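Local coordinates for protein acetyltransferase (Escherichia coli, PDB 7BYY) that probably acetylates the amino group of glycyl-tRNA with acetyl-CoA as donor, acting as the GNAT-family toxin of a toxin-antitoxin system, at residues Lys46-Arg50 and Asn51-Ala55; His125-Ile128 and Ile129-Leu133; Asn148-Arg152 and Leu153-Gln157. The protein carries 1 engineered substitution. All blocks are in the same frame, centred on the assembly; numbering follows the deposited sequence.

Overall arrangement
All three contacts are local, and they follow one another along the chain without overlap. Contact 1 ends helix 35-50 and leads into strand 55-61. Contact 2 lies on the last turns of helix 114-132, the helix of the beta-alpha-beta unit between strands 94-105 and 137-142, and contact 3 joins helix 147-151 to strand 156-157. The centres of contacts 1 and 2 are about 19 Å apart. Centre to centre, contact 3 lies about 27 Å from contact 1, on the opposite side of the chain's centre, and about 21 Å from contact 2. The C-terminal ends of helices 35-50 and 114-132 both meet the second subunit, whereas no other chain of the assembly touches contact 3.

Contact 1 (Lys46-Arg50 and Asn51-Ala55); sequences KKSVR and NSDCA
Asp53 N donates to Ser48 O over 2.7 Å. Asn51 N reaches Lys47 O at 3.0 Å in a nearly straight bond, with an N-H...O angle of 173°, and this donor stands above the carbonyl plane of Lys47. A third bond, Ser52 N to Val49 O at 3.0 Å, is weak because it is bent. Together the bonds from Asp53 N and Ser52 N make a Schellman motif that ends helix 35-50, with Ser52 as its C-prime residue: its positive phi turns the chain out of the helix toward strand 55-61. The Asp53 carboxylate points its OD1 to another partner, a salt bridge with Lys136 NZ of the second subunit, while Ser48 OG bonds back to Ser44 O. Apolar contact comes next. Cys54 SG sits between its own backbone N and carbonyl carbon (chi1 67°), and from there it meets Val49 CG1 at 3.9 Å and Ser48 CB at 4.0 Å. The same valine branch lies 3.5 Å from Cys54 O, and Val49 CA adds a CA-H...O contact to that oxygen at 3.6 Å. Beyond this, Cys54 packs on Thr72 and Thr74 of strand 67-79.

Contact 2 (His125-Ile128 and Ile129-Leu133); sequences HVKI and IHQAL
Lys127 and Gln131, one helical turn apart, are joined by a side-chain hydrogen bond from Lys127 NZ to Gln131 OE1 at 2.8 Å. The ammonium approaches almost head-on to the amide oxygen, at a C=O...N angle of 172°. Lys127 runs extended until its last torsion, where the bend at chi4 (55°) turns NZ onto the oxygen; Gln131 is bent at chi2 (146°), which brings its amide across the lysine chain, with OE1 also 3.6 Å from Lys127 CG.

The backbone bonds follow the i to i+4 helical pattern. Ile129 N to His125 O spans 3.0 Å, His130 N to Val126 O 2.8 Å and Gln131 N to Lys127 O 3.2 Å, while Ala132 N to Ile128 O is long and weak at 3.5 Å. Leu133 is the first residue to leave helical angles, yet its N still bonds Ile129 O, so the pattern runs to the end of helix 114-132 and only the Ala132 bond in this i to i+4 series is weak.

Apolar contact is made by Ile129, whose CD1 comes obliquely to the His125 ring, 3.7 Å from CD2.

Outside the segments, His125 NE2 bonds Ala132 O of the second subunit, and the reciprocal bond is made as well. His130 ND1 accepts a hydrogen bond from the backbone N of Ile135. Ile129 packs on Leu133 of the second subunit.

The polar surface pair is therefore held within the helix, whereas the histidine that Ile129 touches spends its NE2 across the dimer interface, which ties this helix end to subunit pairing.

Contact 3 (Asn148-Arg152 and Leu153-Gln157); sequences NFYAR and LGFVQ
Tyr150 O accepts two backbone hydrogen bonds, from Phe155 N at 3.0 Å and from Leu153 N at 3.1 Å, and the donors arrive from opposite faces of its carbonyl plane. Phe155 N is tilted from that plane by 32°, whereas Leu153 N stands well above it, away from either lone pair. The next carbonyl, Ala151 O, receives Gly154 N in a weak bond of 3.5 Å that is nevertheless straight. Ala151 to Gly154 form a type I beta turn, which leads from helix 147-151 to strand 156-157, an outermost strand of the GNAT sheet within this chain. Phe155 O is approached by Ala151 CA in a CA-H...O contact at 3.3 Å.

Phe149 CG lies anti to the backbone N (chi1 171°), which carries the ring toward Leu153, and Leu153 CD1 lies over one face of it, 3.7 Å from the centroid in a CH-pi contact. Tyr150 turns its ring edge to the Phe155 face in a T-shaped pair, centroids 5.7 Å apart and planes at 79°. Phe155 in turn presents its own edge to Tyr150 O, with CD1 3.3 Å from that oxygen, while beyond the segments it packs on Phe123, Val138, Leu140 and Leu172.

Contact 1 (Lys46-Arg50 and Asn51-Ala55)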
ATOM      1  N   LYS A  46     -16.899  12.202  -0.280  1.00 43.09           N
ATOM      2  CA  LYS A  46     -17.237  11.642   1.024  1.00 42.26           C
ATOM      3  C   LYS A  46     -17.397  10.127   0.961  1.00 43.82           C
ATOM      4  O   LYS A  46     -16.909   9.405   1.839  1.00 41.92           O
ATOM      5  CB  LYS A  46     -18.517  12.290   1.553  1.00 43.12           C
ATOM      6  CG  LYS A  46     -18.362  13.734   1.998  1.00 43.10           C
ATOM      7  CD  LYS A  46     -19.583  14.187   2.776  1.00 49.62           C
ATOM      8  CE  LYS A  46     -19.250  15.314   3.738  1.00 54.26           C
ATOM      9  NZ  LYS A  46     -20.310  15.491   4.778  1.00 58.33           N
ATOM     10  N   LYS A  47     -18.072   9.625  -0.073  1.00 47.08           N
ATOM     11  CA  LYS A  47     -18.371   8.201  -0.132  1.00 49.37           C
ATOM     12  C   LYS A  47     -17.181   7.373  -0.585  1.00 48.21           C
ATOM     13  O   LYS A  47     -17.108   6.181  -0.267  1.00 48.26           O
ATOM     14  CB  LYS A  47     -19.553   7.963  -1.060  1.00 54.93           C
ATOM     15  CG  LYS A  47     -20.559   9.084  -1.006  1.00 62.95           C
ATOM     16  CD  LYS A  47     -21.424   9.081  -2.250  1.00 67.49           C
ATOM     17  CE  LYS A  47     -22.867   8.778  -1.867  1.00 70.21           C
ATOM     18  NZ  LYS A  47     -23.848   9.028  -2.940  1.00 71.90           N
ATOM     19  N   SER A  48     -16.251   7.971  -1.328  1.00 48.12           N
ATOM     20  CA  SER A  48     -15.080   7.220  -1.764  1.00 46.78           C
ATOM     21  C   SER A  48     -14.220   6.809  -0.575  1.00 44.35           C
ATOM     22  O   SER A  48     -13.857   5.636  -0.435  1.00 44.25           O
ATOM     23  CB  SER A  48     -14.273   8.040  -2.769  1.00 44.02           C
ATOM     24  OG  SER A  48     -14.941   8.097  -4.016  1.00 44.50           O
ATOM     25  N   VAL A  49     -13.887   7.761   0.300  1.00 41.04           N
ATOM     26  CA  VAL A  49     -13.050   7.423   1.447  1.00 42.36           C
ATOM     27  C   VAL A  49     -13.833   6.685   2.524  1.00 44.71           C
ATOM     28  O   VAL A  49     -13.228   5.980   3.342  1.00 46.43           O
ATOM     29  CB  VAL A  49     -12.368   8.673   2.035  1.00 40.01           C
ATOM     30  CG1 VAL A  49     -11.782   9.531   0.920  1.00 40.58           C
ATOM     31  CG2 VAL A  49     -13.334   9.475   2.879  1.00 37.61           C
ATOM     32  N   ARG A  50     -15.162   6.815   2.546  1.00 45.86           N
ATOM     33  CA  ARG A  50     -15.967   6.004   3.454  1.00 45.64           C
ATOM     34  C   ARG A  50     -15.880   4.534   3.073  1.00 45.85           C
ATOM     35  O   ARG A  50     -15.663   3.669   3.930  1.00 45.77           O
ATOM     36  CB  ARG A  50     -17.418   6.483   3.440  1.00 49.60           C
ATOM     37  CG  ARG A  50     -17.799   7.335   4.639  1.00 55.51           C
ATOM     38  CD  ARG A  50     -19.302   7.350   4.859  1.00 61.31           C
ATOM     39  NE  ARG A  50     -19.950   8.460   4.164  1.00 66.56           N
ATOM     40  CZ  ARG A  50     -20.256   9.623   4.732  1.00 68.69           C
ATOM     41  NH1 ARG A  50     -19.968   9.832   6.011  1.00 70.14           N
ATOM     42  NH2 ARG A  50     -20.847  10.576   4.022  1.00 68.04           N
ATOM     43  N   ASN A  51     -16.039   4.235   1.783  1.00 49.59           N
ATOM     44  CA  ASN A  51     -15.760   2.897   1.276  1.00 50.23           C
ATOM     45  C   ASN A  51     -14.292   2.530   1.433  1.00 48.45           C
ATOM     46  O   ASN A  51     -13.947   1.347   1.336  1.00 52.06           O
ATOM     47  CB  ASN A  51     -16.173   2.808  -0.195  1.00 55.59           C
ATOM     48  CG  ASN A  51     -16.286   1.379  -0.693  1.00 62.51           C
ATOM     49  OD1 ASN A  51     -15.302   0.637  -0.734  1.00 65.67           O
ATOM     50  ND2 ASN A  51     -17.494   0.986  -1.080  1.00 63.39           N
ATOM     51  N   SER A  52     -13.432   3.513   1.701  1.00 45.03           N
ATOM     52  CA  SER A  52     -11.979   3.347   1.636  1.00 41.74           C
ATOM     53  C   SER A  52     -11.557   2.954   0.223  1.00 41.88           C
ATOM     54  O   SER A  52     -10.715   2.077   0.021  1.00 41.88           O
ATOM     55  CB  SER A  52     -11.463   2.343   2.674  1.00 37.93           C
ATOM     56  OG  SER A  52     -11.686   1.008   2.262  1.00 37.48           O
ATOM     57  N   ASP A  53     -12.176   3.602  -0.770  1.00 41.21           N
ATOM     58  CA  ASP A  53     -11.703   3.519  -2.146  1.00 40.78           C
ATOM     59  C   ASP A  53     -10.397   4.276  -2.341  1.00 37.86           C
ATOM     60  O   ASP A  53      -9.671   3.999  -3.301  1.00 35.76           O
ATOM     61  CB  ASP A  53     -12.755   4.080  -3.105  1.00 45.29           C
ATOM     62  CG  ASP A  53     -13.998   3.219  -3.188  1.00 50.84           C
ATOM     63  OD1 ASP A  53     -13.875   2.017  -3.506  1.00 53.04           O
ATOM     64  OD2 ASP A  53     -15.103   3.747  -2.940  1.00 53.23           O
ATOM     65  N   CYS A  54     -10.093   5.224  -1.459  1.00 36.32           N
ATOM     66  CA  CYS A  54      -8.899   6.050  -1.559  1.00 34.24           C
ATOM     67  C   CYS A  54      -8.711   6.775  -0.235  1.00 33.16           C
ATOM     68  O   CYS A  54      -9.612   6.812   0.608  1.00 34.77           O
ATOM     69  CB  CYS A  54      -9.003   7.059  -2.708  1.00 34.91           C
ATOM     70  SG  CYS A  54     -10.273   8.342  -2.476  1.00 34.58           S
ATOM     71  N   ALA A  55      -7.523   7.348  -0.065  1.00 30.26           N
ATOM     72  CA  ALA A  55      -7.258   8.305   0.996  1.00 33.43           C
ATOM     73  C   ALA A  55      -7.108   9.693   0.389  1.00 37.14           C
ATOM     74  O   ALA A  55      -6.723   9.839  -0.774  1.00 36.79           O
ATOM     75  CB  ALA A  55      -5.997   7.943   1.781  1.00 35.63           C
TER

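Contact 2 (His125-Ile128 and Ile129-Leu133)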
ATOM      1  N   HIS A 125       3.412  11.722   3.278  1.00 39.39           N
ATOM      2  CA  HIS A 125       2.518  10.613   3.576  1.00 37.53           C
ATOM      3  C   HIS A 125       2.961   9.336   2.874  1.00 36.43           C
ATOM      4  O   HIS A 125       2.797   8.239   3.425  1.00 36.11           O
ATOM      5  CB  HIS A 125       1.088  10.969   3.181  1.00 39.27           C
ATOM      6  CG  HIS A 125       0.056  10.084   3.804  1.00 39.72           C
ATOM      7  ND1 HIS A 125      -0.272  10.153   5.141  1.00 40.82           N
ATOM      8  CD2 HIS A 125      -0.712   9.102   3.278  1.00 40.29           C
ATOM      9  CE1 HIS A 125      -1.204   9.257   5.409  1.00 41.56           C
ATOM     10  NE2 HIS A 125      -1.489   8.605   4.295  1.00 39.87           N
ATOM     11  N   VAL A 126       3.517   9.458   1.666  1.00 32.65           N
ATOM     12  CA  VAL A 126       4.055   8.293   0.969  1.00 30.27           C
ATOM     13  C   VAL A 126       5.195   7.677   1.770  1.00 29.76           C
ATOM     14  O   VAL A 126       5.333   6.448   1.839  1.00 28.50           O
ATOM     15  CB  VAL A 126       4.502   8.683  -0.452  1.00 33.19           C
ATOM     16  CG1 VAL A 126       5.278   7.549  -1.100  1.00 33.13           C
ATOM     17  CG2 VAL A 126       3.298   9.045  -1.298  1.00 35.36           C
ATOM     18  N   LYS A 127       6.020   8.518   2.401  1.00 30.80           N
ATOM     19  CA  LYS A 127       7.088   8.006   3.252  1.00 34.02           C
ATOM     20  C   LYS A 127       6.523   7.172   4.396  1.00 35.63           C
ATOM     21  O   LYS A 127       7.057   6.103   4.719  1.00 36.54           O
ATOM     22  CB  LYS A 127       7.931   9.164   3.788  1.00 36.39           C
ATOM     23  CG  LYS A 127       9.067   8.758   4.719  1.00 34.86           C
ATOM     24  CD  LYS A 127       9.978   9.943   4.998  1.00 37.89           C
ATOM     25  CE  LYS A 127      10.760   9.762   6.291  1.00 42.12           C
ATOM     26  NZ  LYS A 127      11.529   8.483   6.310  1.00 45.45           N
ATOM     27  N   ILE A 128       5.437   7.641   5.015  1.00 33.84           N
ATOM     28  CA  ILE A 128       4.773   6.856   6.052  1.00 32.70           C
ATOM     29  C   ILE A 128       4.315   5.519   5.483  1.00 33.84           C
ATOM     30  O   ILE A 128       4.529   4.458   6.082  1.00 34.70           O
ATOM     31  CB  ILE A 128       3.593   7.643   6.652  1.00 30.34           C
ATOM     32  CG1 ILE A 128       4.083   8.940   7.304  1.00 31.79           C
ATOM     33  CG2 ILE A 128       2.812   6.771   7.635  1.00 25.37           C
ATOM     34  CD1 ILE A 128       4.303   8.841   8.798  1.00 34.70           C
ATOM     35  N   ILE A 129       3.681   5.554   4.310  1.00 33.68           N
ATOM     36  CA  ILE A 129       3.193   4.325   3.694  1.00 33.27           C
ATOM     37  C   ILE A 129       4.349   3.375   3.414  1.00 35.68           C
ATOM     38  O   ILE A 129       4.237   2.158   3.610  1.00 33.01           O
ATOM     39  CB  ILE A 129       2.403   4.656   2.415  1.00 25.40           C
ATOM     40  CG1 ILE A 129       1.143   5.448   2.776  1.00 23.51           C
ATOM     41  CG2 ILE A 129       2.076   3.389   1.644  1.00 23.87           C
ATOM     42  CD1 ILE A 129       0.395   6.001   1.587  1.00 23.67           C
ATOM     43  N   HIS A 130       5.488   3.922   2.984  1.00 37.30           N
ATOM     44  CA  HIS A 130       6.619   3.091   2.585  1.00 36.34           C
ATOM     45  C   HIS A 130       7.205   2.323   3.763  1.00 38.18           C
ATOM     46  O   HIS A 130       7.707   1.207   3.584  1.00 39.67           O
ATOM     47  CB  HIS A 130       7.690   3.962   1.932  1.00 34.29           C
ATOM     48  CG  HIS A 130       8.839   3.187   1.369  1.00 30.39           C
ATOM     49  ND1 HIS A 130       8.674   2.168   0.455  1.00 30.04           N
ATOM     50  CD2 HIS A 130      10.172   3.285   1.585  1.00 29.12           C
ATOM     51  CE1 HIS A 130       9.856   1.673   0.134  1.00 30.93           C
ATOM     52  NE2 HIS A 130      10.781   2.334   0.805  1.00 30.82           N
ATOM     53  N   GLN A 131       7.147   2.894   4.966  1.00 37.66           N
ATOM     54  CA  GLN A 131       7.730   2.226   6.123  1.00 35.93           C
ATOM     55  C   GLN A 131       6.865   1.072   6.614  1.00 35.50           C
ATOM     56  O   GLN A 131       7.393   0.103   7.170  1.00 38.29           O
ATOM     57  CB  GLN A 131       7.969   3.240   7.241  1.00 39.37           C
ATOM     58  CG  GLN A 131       9.255   4.035   7.059  1.00 46.74           C
ATOM     59  CD  GLN A 131       9.151   5.463   7.567  1.00 53.15           C
ATOM     60  OE1 GLN A 131       9.971   6.316   7.224  1.00 56.42           O
ATOM     61  NE2 GLN A 131       8.143   5.729   8.391  1.00 55.45           N
ATOM     62  N   ALA A 132       5.551   1.142   6.408  1.00 34.15           N
ATOM     63  CA  ALA A 132       4.675   0.031   6.755  1.00 32.32           C
ATOM     64  C   ALA A 132       4.572  -0.986   5.627  1.00 34.63           C
ATOM     65  O   ALA A 132       4.516  -2.195   5.882  1.00 31.71           O
ATOM     66  CB  ALA A 132       3.280   0.546   7.118  1.00 30.01           C
ATOM     67  N   LEU A 133       4.552  -0.514   4.382  1.00 38.56           N
ATOM     68  CA  LEU A 133       4.443  -1.374   3.213  1.00 41.10           C
ATOM     69  C   LEU A 133       5.368  -0.854   2.119  1.00 45.18           C
ATOM     70  O   LEU A 133       5.165   0.256   1.609  1.00 48.36           O
ATOM     71  CB  LEU A 133       2.996  -1.432   2.718  1.00 38.91           C
ATOM     72  CG  LEU A 133       2.697  -2.388   1.562  1.00 38.34           C
ATOM     73  CD1 LEU A 133       3.074  -3.817   1.924  1.00 36.72           C
ATOM     74  CD2 LEU A 133       1.229  -2.297   1.182  1.00 39.50           C
TER

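Contact 3 (Asn148-Arg152 and Leu153-Gln157)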
ATOM      1  N   ASN A 148       3.657  19.166 -17.275  1.00 63.17           N
ATOM      2  CA  ASN A 148       4.850  19.936 -16.940  1.00 65.55           C
ATOM      3  C   ASN A 148       5.016  20.087 -15.435  1.00 63.10           C
ATOM      4  O   ASN A 148       6.147  20.170 -14.944  1.00 64.70           O
ATOM      5  CB  ASN A 148       4.796  21.307 -17.615  1.00 68.42           C
ATOM      6  CG  ASN A 148       5.540  21.329 -18.935  1.00 73.15           C
ATOM      7  OD1 ASN A 148       4.932  21.426 -20.002  1.00 75.79           O
ATOM      8  ND2 ASN A 148       6.865  21.233 -18.869  1.00 74.73           N
ATOM      9  N   PHE A 149       3.912  20.117 -14.687  1.00 56.63           N
ATOM     10  CA  PHE A 149       3.999  20.248 -13.237  1.00 51.70           C
ATOM     11  C   PHE A 149       4.683  19.034 -12.615  1.00 49.24           C
ATOM     12  O   PHE A 149       5.702  19.165 -11.925  1.00 47.77           O
ATOM     13  CB  PHE A 149       2.602  20.450 -12.645  1.00 49.06           C
ATOM     14  CG  PHE A 149       2.563  20.377 -11.146  1.00 46.05           C
ATOM     15  CD1 PHE A 149       3.082  21.405 -10.377  1.00 44.20           C
ATOM     16  CD2 PHE A 149       2.007  19.281 -10.506  1.00 45.81           C
ATOM     17  CE1 PHE A 149       3.048  21.341  -8.995  1.00 40.59           C
ATOM     18  CE2 PHE A 149       1.971  19.211  -9.125  1.00 42.16           C
ATOM     19  CZ  PHE A 149       2.492  20.243  -8.369  1.00 39.59           C
ATOM     20  N   TYR A 150       4.134  17.837 -12.851  1.00 46.14           N
ATOM     21  CA  TYR A 150       4.723  16.634 -12.270  1.00 44.37           C
ATOM     22  C   TYR A 150       6.117  16.377 -12.831  1.00 46.52           C
ATOM     23  O   TYR A 150       7.005  15.905 -12.111  1.00 44.89           O
ATOM     24  CB  TYR A 150       3.810  15.429 -12.509  1.00 43.35           C
ATOM     25  CG  TYR A 150       2.431  15.556 -11.887  1.00 43.95           C
ATOM     26  CD1 TYR A 150       2.256  15.502 -10.505  1.00 43.06           C
ATOM     27  CD2 TYR A 150       1.304  15.727 -12.682  1.00 44.56           C
ATOM     28  CE1 TYR A 150       0.993  15.618  -9.938  1.00 42.91           C
ATOM     29  CE2 TYR A 150       0.042  15.844 -12.126  1.00 44.29           C
ATOM     30  CZ  TYR A 150      -0.111  15.790 -10.756  1.00 44.34           C
ATOM     31  OH  TYR A 150      -1.374  15.907 -10.212  1.00 41.58           O
ATOM     32  N   ALA A 151       6.332  16.688 -14.113  1.00 50.05           N
ATOM     33  CA  ALA A 151       7.666  16.551 -14.689  1.00 50.86           C
ATOM     34  C   ALA A 151       8.651  17.501 -14.029  1.00 53.67           C
ATOM     35  O   ALA A 151       9.829  17.161 -13.865  1.00 54.04           O
ATOM     36  CB  ALA A 151       7.624  16.799 -16.197  1.00 49.70           C
ATOM     37  N   ARG A 152       8.188  18.686 -13.630  1.00 55.75           N
ATOM     38  CA  ARG A 152       9.061  19.653 -12.982  1.00 56.70           C
ATOM     39  C   ARG A 152       9.443  19.254 -11.565  1.00 54.53           C
ATOM     40  O   ARG A 152      10.304  19.909 -10.970  1.00 55.94           O
ATOM     41  CB  ARG A 152       8.409  21.038 -12.971  1.00 55.37           C
ATOM     42  CG  ARG A 152       8.756  21.874 -14.190  1.00 57.60           C
ATOM     43  CD  ARG A 152       8.385  23.332 -14.002  1.00 60.19           C
ATOM     44  NE  ARG A 152       6.989  23.590 -14.334  1.00 60.36           N
ATOM     45  CZ  ARG A 152       6.017  23.700 -13.434  1.00 58.61           C
ATOM     46  NH1 ARG A 152       6.295  23.576 -12.143  1.00 58.39           N
ATOM     47  NH2 ARG A 152       4.771  23.937 -13.826  1.00 56.99           N
ATOM     48  N   LEU A 153       8.840  18.204 -11.012  1.00 48.71           N
ATOM     49  CA  LEU A 153       9.126  17.782  -9.649  1.00 43.12           C
ATOM     50  C   LEU A 153       9.552  16.318  -9.586  1.00 42.97           C
ATOM     51  O   LEU A 153       9.388  15.662  -8.555  1.00 45.52           O
ATOM     52  CB  LEU A 153       7.924  18.040  -8.742  1.00 36.97           C
ATOM     53  CG  LEU A 153       7.368  19.463  -8.837  1.00 38.13           C
ATOM     54  CD1 LEU A 153       5.910  19.499  -8.450  1.00 35.94           C
ATOM     55  CD2 LEU A 153       8.173  20.421  -7.974  1.00 40.34           C
ATOM     56  N   GLY A 154      10.099  15.789 -10.685  1.00 39.80           N
ATOM     57  CA  GLY A 154      10.783  14.507 -10.688  1.00 42.01           C
ATOM     58  C   GLY A 154      10.150  13.460 -11.585  1.00 43.48           C
ATOM     59  O   GLY A 154      10.848  12.556 -12.058  1.00 44.53           O
ATOM     60  N   PHE A 155       8.842  13.553 -11.816  1.00 42.41           N
ATOM     61  CA  PHE A 155       8.142  12.505 -12.550  1.00 40.84           C
ATOM     62  C   PHE A 155       8.641  12.421 -13.988  1.00 40.31           C
ATOM     63  O   PHE A 155       8.809  13.440 -14.664  1.00 41.53           O
ATOM     64  CB  PHE A 155       6.636  12.757 -12.524  1.00 39.69           C
ATOM     65  CG  PHE A 155       5.988  12.434 -11.208  1.00 39.06           C
ATOM     66  CD1 PHE A 155       5.924  13.383 -10.201  1.00 39.06           C
ATOM     67  CD2 PHE A 155       5.438  11.184 -10.978  1.00 39.37           C
ATOM     68  CE1 PHE A 155       5.323  13.092  -8.991  1.00 39.16           C
ATOM     69  CE2 PHE A 155       4.836  10.884  -9.768  1.00 37.15           C
ATOM     70  CZ  PHE A 155       4.778  11.840  -8.773  1.00 37.48           C
ATOM     71  N   VAL A 156       8.887  11.198 -14.449  1.00 40.99           N
ATOM     72  CA  VAL A 156       9.315  10.927 -15.817  1.00 44.52           C
ATOM     73  C   VAL A 156       8.145  10.305 -16.569  1.00 47.51           C
ATOM     74  O   VAL A 156       7.498   9.376 -16.069  1.00 47.77           O
ATOM     75  CB  VAL A 156      10.554  10.012 -15.852  1.00 44.52           C
ATOM     76  CG1 VAL A 156      10.372   8.821 -14.926  1.00 42.91           C
ATOM     77  CG2 VAL A 156      10.828   9.541 -17.270  1.00 46.97           C
ATOM     78  N   GLN A 157       7.865  10.827 -17.760  1.00 48.85           N
ATOM     79  CA  GLN A 157       6.760  10.310 -18.552  1.00 47.05           C
ATOM     80  C   GLN A 157       7.133   8.969 -19.172  1.00 47.01           C
ATOM     81  O   GLN A 157       8.239   8.790 -19.690  1.00 48.96           O
ATOM     82  CB  GLN A 157       6.372  11.309 -19.641  1.00 47.19           C
ATOM     83  CG  GLN A 157       5.129  10.917 -20.419  1.00 50.26           C
ATOM     84  CD  GLN A 157       4.605  12.041 -21.286  1.00 52.49           C
ATOM     85  OE1 GLN A 157       4.939  13.209 -21.079  1.00 52.34           O
ATOM     86  NE2 GLN A 157       3.785  11.693 -22.274  1.00 54.57           N
TER